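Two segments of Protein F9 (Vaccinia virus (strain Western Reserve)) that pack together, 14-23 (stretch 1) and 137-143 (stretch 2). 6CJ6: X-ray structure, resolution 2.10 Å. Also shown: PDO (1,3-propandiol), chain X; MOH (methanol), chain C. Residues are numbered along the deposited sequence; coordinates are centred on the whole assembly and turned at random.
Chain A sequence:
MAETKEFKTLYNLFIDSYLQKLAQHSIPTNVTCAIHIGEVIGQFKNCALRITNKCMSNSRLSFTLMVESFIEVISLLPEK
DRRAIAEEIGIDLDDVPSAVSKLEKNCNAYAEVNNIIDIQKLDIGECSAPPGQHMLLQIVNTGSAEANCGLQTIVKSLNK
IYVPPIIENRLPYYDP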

# COMPACT_ATOMS: atom_id res chain seq x y z
N PHE A 14 3.38 -4.04 6.65
CA PHE A 14 3.04 -4.44 5.29
C PHE A 14 4.06 -3.91 4.29
O PHE A 14 4.59 -4.66 3.46
CB PHE A 14 1.63 -3.97 4.93
CG PHE A 14 1.34 -3.99 3.45
CD1 PHE A 14 0.93 -5.16 2.83
CD2 PHE A 14 1.47 -2.84 2.69
CE1 PHE A 14 0.66 -5.18 1.47
CE2 PHE A 14 1.21 -2.85 1.33
CZ PHE A 14 0.80 -4.02 0.72
N ILE A 15 4.34 -2.60 4.35
CA ILE A 15 5.19 -2.00 3.33
C ILE A 15 6.62 -2.53 3.43
O ILE A 15 7.29 -2.74 2.42
CB ILE A 15 5.10 -0.47 3.35
CG1 ILE A 15 5.71 0.11 2.07
CG2 ILE A 15 5.78 0.11 4.58
CD1 ILE A 15 5.03 -0.37 0.80
N ASP A 16 7.10 -2.76 4.66
CA ASP A 16 8.43 -3.33 4.82
C ASP A 16 8.52 -4.71 4.18
O ASP A 16 9.52 -5.04 3.53
CB ASP A 16 8.79 -3.40 6.30
CG ASP A 16 9.03 -2.03 6.91
OD1 ASP A 16 9.11 -1.06 6.14
OD2 ASP A 16 9.13 -1.93 8.15
N SER A 17 7.47 -5.52 4.34
CA SER A 17 7.40 -6.80 3.65
C SER A 17 7.31 -6.61 2.14
O SER A 17 7.99 -7.29 1.37
CB SER A 17 6.18 -7.58 4.14
OG SER A 17 5.89 -8.68 3.28
N TYR A 18 6.47 -5.67 1.70
CA TYR A 18 6.25 -5.47 0.28
C TYR A 18 7.49 -4.92 -0.41
O TYR A 18 7.79 -5.29 -1.55
CB TYR A 18 5.05 -4.55 0.07
CG TYR A 18 4.68 -4.31 -1.38
CD1 TYR A 18 4.55 -5.37 -2.27
CD2 TYR A 18 4.45 -3.03 -1.85
CE1 TYR A 18 4.21 -5.16 -3.59
CE2 TYR A 18 4.11 -2.80 -3.17
CZ TYR A 18 3.99 -3.87 -4.03
OH TYR A 18 3.66 -3.65 -5.35
N LEU A 19 8.24 -4.05 0.28
CA LEU A 19 9.44 -3.47 -0.33
C LEU A 19 10.52 -4.53 -0.56
O LEU A 19 11.21 -4.49 -1.58
CB LEU A 19 9.97 -2.31 0.52
CG LEU A 19 9.11 -1.05 0.52
CD1 LEU A 19 9.65 -0.01 1.50
CD2 LEU A 19 9.00 -0.46 -0.88
N GLN A 20 10.68 -5.47 0.38
CA GLN A 20 11.63 -6.56 0.18
C GLN A 20 11.33 -7.32 -1.10
O GLN A 20 12.23 -7.61 -1.89
CB GLN A 20 11.57 -7.52 1.37
CG GLN A 20 12.38 -7.10 2.59
CD GLN A 20 12.48 -8.22 3.61
OE1 GLN A 20 12.21 -9.38 3.30
NE2 GLN A 20 12.88 -7.88 4.83
N LYS A 21 10.05 -7.66 -1.32
CA LYS A 21 9.68 -8.43 -2.50
C LYS A 21 9.88 -7.62 -3.77
O LYS A 21 10.28 -8.17 -4.81
CB LYS A 21 8.22 -8.88 -2.36
CG LYS A 21 7.95 -9.74 -1.13
CD LYS A 21 6.53 -9.53 -0.63
CE LYS A 21 5.88 -10.83 -0.19
NZ LYS A 21 6.55 -11.44 1.00
N LEU A 22 9.61 -6.31 -3.72
CA LEU A 22 9.79 -5.47 -4.90
C LEU A 22 11.25 -5.44 -5.34
O LEU A 22 11.55 -5.44 -6.54
CB LEU A 22 9.29 -4.05 -4.63
CG LEU A 22 7.79 -3.84 -4.47
CD1 LEU A 22 7.47 -2.37 -4.24
CD2 LEU A 22 7.04 -4.37 -5.68
N ALA A 23 12.18 -5.39 -4.38
CA ALA A 23 13.60 -5.33 -4.72
C ALA A 23 14.08 -6.62 -5.38
O ALA A 23 14.92 -6.57 -6.29
CB ALA A 23 14.43 -5.04 -3.47
N LEU A 137 4.96 6.83 6.67
CA LEU A 137 4.04 6.30 5.66
C LEU A 137 4.81 6.20 4.34
O LEU A 137 4.84 7.14 3.55
CB LEU A 137 2.82 7.19 5.53
CG LEU A 137 1.50 6.50 5.22
CD1 LEU A 137 1.26 5.39 6.22
CD2 LEU A 137 0.36 7.50 5.25
N GLN A 138 5.44 5.05 4.12
CA GLN A 138 6.21 4.82 2.90
C GLN A 138 5.25 4.51 1.75
O GLN A 138 4.54 3.50 1.78
CB GLN A 138 7.18 3.66 3.11
CG GLN A 138 8.30 3.99 4.07
CD GLN A 138 8.81 2.77 4.80
OE1 GLN A 138 8.23 2.35 5.80
NE2 GLN A 138 9.90 2.19 4.30
N ILE A 139 5.25 5.37 0.73
CA ILE A 139 4.40 5.21 -0.44
C ILE A 139 5.31 4.93 -1.63
O ILE A 139 6.19 5.74 -1.95
CB ILE A 139 3.52 6.45 -0.68
CG1 ILE A 139 2.24 6.38 0.16
CG2 ILE A 139 3.15 6.57 -2.15
CD1 ILE A 139 2.44 6.66 1.62
N VAL A 140 5.12 3.78 -2.28
CA VAL A 140 5.96 3.36 -3.39
C VAL A 140 5.14 3.36 -4.67
O VAL A 140 4.05 2.77 -4.72
CB VAL A 140 6.61 1.98 -3.13
CG1 VAL A 140 5.57 0.95 -2.72
CG2 VAL A 140 7.38 1.52 -4.35
N ASN A 141 5.65 4.04 -5.69
CA ASN A 141 5.03 4.05 -7.01
C ASN A 141 5.58 2.88 -7.81
O ASN A 141 6.80 2.76 -7.98
CB ASN A 141 5.36 5.35 -7.74
CG ASN A 141 4.86 5.36 -9.17
OD1 ASN A 141 3.79 4.83 -9.47
ND2 ASN A 141 5.65 5.93 -10.08
N THR A 142 4.70 2.02 -8.32
CA THR A 142 5.11 0.95 -9.21
C THR A 142 4.76 1.23 -10.67
O THR A 142 4.71 0.29 -11.47
CB THR A 142 4.55 -0.40 -8.77
OG1 THR A 142 3.13 -0.32 -8.61
CG2 THR A 142 5.22 -0.85 -7.47
N GLY A 143 4.54 2.49 -11.03
CA GLY A 143 4.32 2.84 -12.42
C GLY A 143 3.07 2.28 -13.03
O GLY A 143 2.97 2.20 -14.26
C1 PDO X . 8.80 -9.65 5.98
O1 PDO X . 8.55 -8.25 6.16
C2 PDO X . 8.15 -10.12 4.68
C3 PDO X . 9.12 -10.00 3.51
O3 PDO X . 8.43 -10.29 2.29
C MOH C . 2.26 -0.85 -5.79
O MOH C . 1.91 0.51 -5.91
O HOH W 1 11.60 -0.54 4.43

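This is a small, mainly apolar helix-on-strand contact, centred on Val140 and held by side-chain packing without a direct hydrogen bond between the two stretches, with one water bridging polar groups at its margin. The helix 14-23 and the strand 137-141 run in broadly the same direction, their axes crossing at 33° and approaching to 9.4 Å, and together the stretches bury 328 Å² of surface.

The register follows from the two secondary structures. In the strand, side chains alternate: the CA-to-CB bonds of Gln138 and Val140 point toward the helix, whereas those of Leu137, Ile139 and Asn141 point away; Thr142, just beyond the strand, again points toward it. On the helix, Ile15, Tyr18, Leu19 and Leu22 recur at spacings of three and four residues and so fall on one face. Their backbone is tied by i to i+4 hydrogen bonds, including Leu19 N to Ile15 O at 2.7 Å and Leu22 N to Tyr18 O at 3.0 Å. The backbones stand closest at the start, where Ile15 CA lies 6.9 Å from Gln138 CA, and are farther apart at the end, where Leu22 CA lies 9.0 Å from Thr142 CA.

Val140 touches all four of these helix residues. Its CG1 lies 3.8 Å from Ile15 CD1 and 4.0 Å from Tyr18 CE2, its CG2 lies 3.9 Å from Leu22 CD1, and its CB lies 4.1 Å from Leu19 CD2. These are van der Waals separations; Val140 is in the p rotamer (chi1 52°), and its CG1 and CG2 have different nearest neighbours on the helix. CG1 meets the Tyr18 ring obliquely.

Gln138 has the largest area covered by the opposite stretch, 79 Å². Its amide lies against aliphatic groups, with OE1 3.5 Å from Ile15 CG2 and NE2 3.6 Å from Leu19 CD1. Asp16 OD1 also comes within 3.5 Å of Gln138 OE1, but both atoms are oxygens and no hydrogen bond joins them. The polar link is indirect: water 1 donates to Asp16 OD1 at 3.1 Å and accepts from Gln138 NE2 at 3.2 Å. Although the CA-to-CB bond of Asp16 points sideways, the end of its side chain comes nearer to the strand.

Toward the C-terminal end, Thr142 presents its methyl to the helix: CG2 lies 3.8 Å from Tyr18 OH and 4.2 Å from Leu22 CD1. The Tyr18 hydroxyl is buried here with no hydrogen-bonding partner in the model. A methanol, probably from the crystallisation liquor, sits at the edge of the tyrosine ring, near its plane; its carbon C lies 3.2 Å from Tyr18 OH and 3.0 Å from Thr142 OG1. Gly143 makes no contact with the helix, but its N donates to Asn141 OD1 at 2.9 Å (154°), a local bond within stretch 2.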